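CRISPR-associated endoribonuclease Cas2 2 (Sulfolobus solfataricus, PDB 3EXC) cuts single-stranded RNA as a magnesium-dependent, homodimeric endoribonuclease of the CRISPR antiviral defence system and assembles with a Cas1 dimer. Local coordinates at residues M4-S13 with T62-I72. The protein carries 2 engineered substitutions. Numbering follows the deposited sequence.
Sequences MKLLVVYDVS and TDIVHIIPLGI. With NA (sodium ion), chain C.
Leu-70 and Lys-5 face each other as a hydrogen-bonded antiparallel pair, the amide of Lys-5 giving its proton to Leu-70 O (2.9 Å) and that of Leu-70 returning one to Lys-5 O. A chi1 of 55° tucks CG of Leu-70 over its own main chain and brings CD2 back across the neighbouring strand, 3.9 Å from Lys-5 CB. The same methyl meets Leu-7 CG at 4.0 Å, the two leucines crossing at about a right angle. Lys-5 suits the start of its strand because its long chain is apolar along its length and charged at its end: the methylenes pack on Leu-70 and on Ile-72 CD1, while the ammonium forms salt bridges with Glu-39 and Asp-41. An apolar side chain suits Leu-7, which is buried and also packs on Leu-7 of the second subunit.

Backbone bonds at alternate residues continue to Asp-11 with Ile-64, joining inner strand 5-11 to outermost strand 64-70 in the four-stranded antiparallel sheet of the ferredoxin-like fold of Cas2; the second subunit continues the sheet beyond 64-70. One face, carrying Leu-6, Val-8, Tyr-10, Val-65 and Ile-67, lies under helices 15-27 and 47-57; beta-branched valines suit an extended strand, Val-8 CG1 touching Val-65 CG1 at 3.7 Å. The face with Leu-7, Val-9, Asp-11, Ile-64, His-66 and Ile-68 is turned largely to the second subunit.

At the far end Asp-11, the predicted catalytic magnesium ligand, runs alongside Ile-64, its OD2 3.6 Å from Ile-64 CD1 and hydrogen-bonded to Arg-35 N of the second subunit. Asp-11 OD1 lies 2.9 Å from a water oxygen that also meets Ser-13 OG and Asp-63 OD1. Asp-63, a short acid able to reach back to the main chain, takes Ser-13 N on OD1 at 3.0 Å from above its carboxylate plane. A sodium ion sits on Tyr-10 O, at 2.8 Å, with two waters and Gln-34 OE1 of the second subunit.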
loop_
_atom_site.group_PDB
_atom_site.type_symbol
_atom_site.label_atom_id
_atom_site.label_comp_id
_atom_site.label_asym_id
_atom_site.label_seq_id
_atom_site.Cartn_x
_atom_site.Cartn_y
_atom_site.Cartn_z
HETATM N N MSE A 4 -4.737 4.983 -16.598
HETATM C CA MSE A 4 -4.027 3.831 -15.957
HETATM C C MSE A 4 -2.956 4.193 -14.854
HETATM O O MSE A 4 -1.923 4.791 -15.170
HETATM C CB MSE A 4 -3.366 2.986 -17.077
HETATM C CG MSE A 4 -4.138 1.713 -17.556
HETATM SE SE MSE A 4 -5.129 0.736 -16.067
HETATM C CE MSE A 4 -6.974 1.594 -16.142
ATOM N N LYS A 5 -3.185 3.825 -13.591
ATOM C CA LYS A 5 -2.230 4.071 -12.527
ATOM C C LYS A 5 -1.566 2.813 -12.007
ATOM O O LYS A 5 -1.964 1.688 -12.295
ATOM C CB LYS A 5 -2.924 4.717 -11.342
ATOM C CG LYS A 5 -3.701 5.851 -11.738
ATOM C CD LYS A 5 -3.272 6.951 -10.885
ATOM C CE LYS A 5 -2.382 7.878 -11.650
ATOM N NZ LYS A 5 -1.486 8.358 -10.614
ATOM N N LEU A 6 -0.566 2.992 -11.171
ATOM C CA LEU A 6 -0.150 1.887 -10.360
ATOM C C LEU A 6 0.336 2.340 -9.074
ATOM O O LEU A 6 0.703 3.482 -8.922
ATOM C CB LEU A 6 0.873 1.003 -11.069
ATOM C CG LEU A 6 2.130 1.562 -11.637
ATOM C CD1 LEU A 6 2.928 2.063 -10.516
ATOM C CD2 LEU A 6 2.773 0.348 -12.257
ATOM N N LEU A 7 0.244 1.436 -8.110
ATOM C CA LEU A 7 0.738 1.614 -6.757
ATOM C C LEU A 7 1.856 0.628 -6.555
ATOM O O LEU A 7 1.741 -0.539 -6.989
ATOM C CB LEU A 7 -0.266 1.139 -5.734
ATOM C CG LEU A 7 -1.539 1.892 -5.664
ATOM C CD1 LEU A 7 -2.401 1.090 -4.646
ATOM C CD2 LEU A 7 -1.100 3.221 -5.104
ATOM N N VAL A 8 2.890 1.087 -5.875
ATOM C CA VAL A 8 3.905 0.191 -5.399
ATOM C C VAL A 8 3.873 0.346 -3.899
ATOM O O VAL A 8 4.069 1.451 -3.379
ATOM C CB VAL A 8 5.261 0.651 -5.874
ATOM C CG1 VAL A 8 6.327 -0.290 -5.361
ATOM C CG2 VAL A 8 5.227 0.630 -7.370
ATOM N N VAL A 9 3.645 -0.746 -3.207
ATOM C CA VAL A 9 3.627 -0.792 -1.786
ATOM C C VAL A 9 4.724 -1.757 -1.348
ATOM O O VAL A 9 4.784 -2.919 -1.767
ATOM C CB VAL A 9 2.223 -1.328 -1.323
ATOM C CG1 VAL A 9 2.101 -1.390 0.194
ATOM C CG2 VAL A 9 1.138 -0.389 -1.858
ATOM N N TYR A 10 5.570 -1.346 -0.423
ATOM C CA TYR A 10 6.672 -2.246 -0.018
ATOM C C TYR A 10 6.842 -2.473 1.525
ATOM O O TYR A 10 6.421 -1.653 2.411
ATOM C CB TYR A 10 7.984 -1.832 -0.710
ATOM C CG TYR A 10 8.351 -0.384 -0.551
ATOM C CD1 TYR A 10 7.877 0.575 -1.434
ATOM C CD2 TYR A 10 9.188 0.047 0.501
ATOM C CE1 TYR A 10 8.198 1.952 -1.253
ATOM C CE2 TYR A 10 9.526 1.404 0.671
ATOM C CZ TYR A 10 9.017 2.336 -0.231
ATOM O OH TYR A 10 9.323 3.671 -0.108
ATOM N N ASP A 11 7.500 -3.586 1.841
ATOM C CA ASP A 11 7.779 -4.001 3.193
ATOM C C ASP A 11 9.238 -4.490 3.068
ATOM O O ASP A 11 9.546 -5.644 2.707
ATOM C CB ASP A 11 6.728 -5.074 3.565
ATOM C CG ASP A 11 7.059 -5.850 4.853
ATOM O OD1 ASP A 11 8.153 -5.608 5.458
ATOM O OD2 ASP A 11 6.221 -6.752 5.239
ATOM N N VAL A 12 10.153 -3.557 3.284
ATOM C CA VAL A 12 11.529 -3.821 3.109
ATOM C C VAL A 12 12.220 -3.740 4.467
ATOM O O VAL A 12 12.295 -2.653 5.024
ATOM C CB VAL A 12 12.156 -2.801 2.154
ATOM C CG1 VAL A 12 13.647 -2.933 2.178
ATOM C CG2 VAL A 12 11.607 -3.024 0.721
ATOM N N SER A 13 12.703 -4.876 4.998
ATOM C CA SER A 13 13.372 -4.897 6.325
ATOM C C SER A 13 14.629 -4.038 6.471
ATOM O O SER A 13 14.652 -3.180 7.341
ATOM C CB SER A 13 13.615 -6.321 6.848
ATOM O OG SER A 13 12.397 -6.785 7.435
ATOM N N THR A 62 12.951 -12.157 1.899
ATOM C CA THR A 62 12.658 -11.434 3.144
ATOM C C THR A 62 11.646 -10.344 2.931
ATOM O O THR A 62 10.865 -10.087 3.823
ATOM C CB THR A 62 13.945 -10.672 3.608
ATOM O OG1 THR A 62 14.897 -11.629 4.046
ATOM C CG2 THR A 62 13.712 -9.549 4.698
ATOM N N ASP A 63 11.770 -9.622 1.813
ATOM C CA ASP A 63 10.966 -8.430 1.563
ATOM C C ASP A 63 9.765 -8.790 0.735
ATOM O O ASP A 63 9.736 -9.935 0.198
ATOM C CB ASP A 63 11.806 -7.327 0.951
ATOM C CG ASP A 63 12.910 -6.922 1.880
ATOM O OD1 ASP A 63 12.730 -7.187 3.123
ATOM O OD2 ASP A 63 13.958 -6.385 1.411
ATOM N N ILE A 64 8.785 -7.873 0.697
ATOM C CA ILE A 64 7.554 -8.036 -0.083
ATOM C C ILE A 64 7.285 -6.707 -0.732
ATOM O O ILE A 64 7.347 -5.687 -0.069
ATOM C CB ILE A 64 6.297 -8.364 0.749
ATOM C CG1 ILE A 64 6.518 -9.566 1.644
ATOM C CG2 ILE A 64 5.162 -8.789 -0.166
ATOM C CD1 ILE A 64 5.659 -9.529 2.943
ATOM N N VAL A 65 6.962 -6.714 -2.028
ATOM C CA VAL A 65 6.585 -5.548 -2.775
ATOM C C VAL A 65 5.376 -5.915 -3.614
ATOM O O VAL A 65 5.359 -6.956 -4.291
ATOM C CB VAL A 65 7.716 -5.072 -3.696
ATOM C CG1 VAL A 65 7.270 -3.773 -4.423
ATOM C CG2 VAL A 65 8.983 -4.680 -2.880
ATOM N N HIS A 66 4.347 -5.084 -3.574
ATOM C CA HIS A 66 3.202 -5.287 -4.410
ATOM C C HIS A 66 3.156 -4.214 -5.465
ATOM O O HIS A 66 3.339 -3.036 -5.173
ATOM C CB HIS A 66 2.003 -5.083 -3.572
ATOM C CG HIS A 66 1.598 -6.306 -2.870
ATOM N ND1 HIS A 66 2.287 -6.775 -1.772
ATOM C CD2 HIS A 66 0.618 -7.210 -3.132
ATOM C CE1 HIS A 66 1.765 -7.939 -1.398
ATOM N NE2 HIS A 66 0.746 -8.221 -2.199
ATOM N N ILE A 67 3.016 -4.618 -6.717
ATOM C CA ILE A 67 2.880 -3.656 -7.792
ATOM C C ILE A 67 1.497 -3.898 -8.352
ATOM O O ILE A 67 1.195 -4.997 -8.868
ATOM C CB ILE A 67 3.886 -3.883 -8.879
ATOM C CG1 ILE A 67 5.332 -3.764 -8.320
ATOM C CG2 ILE A 67 3.552 -2.946 -10.114
ATOM C CD1 ILE A 67 6.390 -4.356 -9.289
ATOM N N ILE A 68 0.649 -2.893 -8.166
ATOM C CA ILE A 68 -0.788 -3.047 -8.316
ATOM C C ILE A 68 -1.318 -2.037 -9.328
ATOM O O ILE A 68 -1.185 -0.852 -9.092
ATOM C CB ILE A 68 -1.498 -2.770 -6.999
ATOM C CG1 ILE A 68 -1.037 -3.792 -5.930
ATOM C CG2 ILE A 68 -3.034 -2.945 -7.192
ATOM C CD1 ILE A 68 -1.407 -3.402 -4.555
ATOM N N PRO A 69 -1.900 -2.505 -10.462
ATOM C CA PRO A 69 -2.530 -1.573 -11.439
ATOM C C PRO A 69 -3.893 -1.111 -10.940
ATOM O O PRO A 69 -4.587 -1.904 -10.307
ATOM C CB PRO A 69 -2.731 -2.464 -12.694
ATOM C CG PRO A 69 -2.896 -3.907 -12.090
ATOM C CD PRO A 69 -2.006 -3.933 -10.864
ATOM N N LEU A 70 -4.264 0.154 -11.129
ATOM C CA LEU A 70 -5.639 0.527 -10.933
ATOM C C LEU A 70 -6.101 1.556 -11.907
ATOM O O LEU A 70 -5.286 2.145 -12.556
ATOM C CB LEU A 70 -5.895 0.977 -9.537
ATOM C CG LEU A 70 -5.083 2.082 -8.952
ATOM C CD1 LEU A 70 -5.592 2.130 -7.560
ATOM C CD2 LEU A 70 -3.672 1.679 -8.992
ATOM N N GLY A 71 -7.401 1.683 -12.090
ATOM C CA GLY A 71 -7.927 2.660 -13.045
ATOM C C GLY A 71 -7.824 4.023 -12.368
ATOM O O GLY A 71 -7.823 4.170 -11.130
ATOM N N ILE A 72 -7.735 5.041 -13.175
ATOM C CA ILE A 72 -7.674 6.403 -12.699
ATOM C C ILE A 72 -8.856 6.724 -11.760
ATOM O O ILE A 72 -8.656 7.375 -10.737
ATOM C CB ILE A 72 -7.564 7.379 -13.942
ATOM C CG1 ILE A 72 -7.520 8.851 -13.504
ATOM C CG2 ILE A 72 -8.712 7.191 -14.895
ATOM C CD1 ILE A 72 -6.280 9.146 -12.454
HETATM NA NA NA C . 4.105 -2.255 3.889
HETATM O O HOH W 1 10.662 -7.067 5.263
HETATM O O HOH W 2 2.849 0.193 3.289
HETATM O O HOH W 3 5.922 -1.057 5.523
#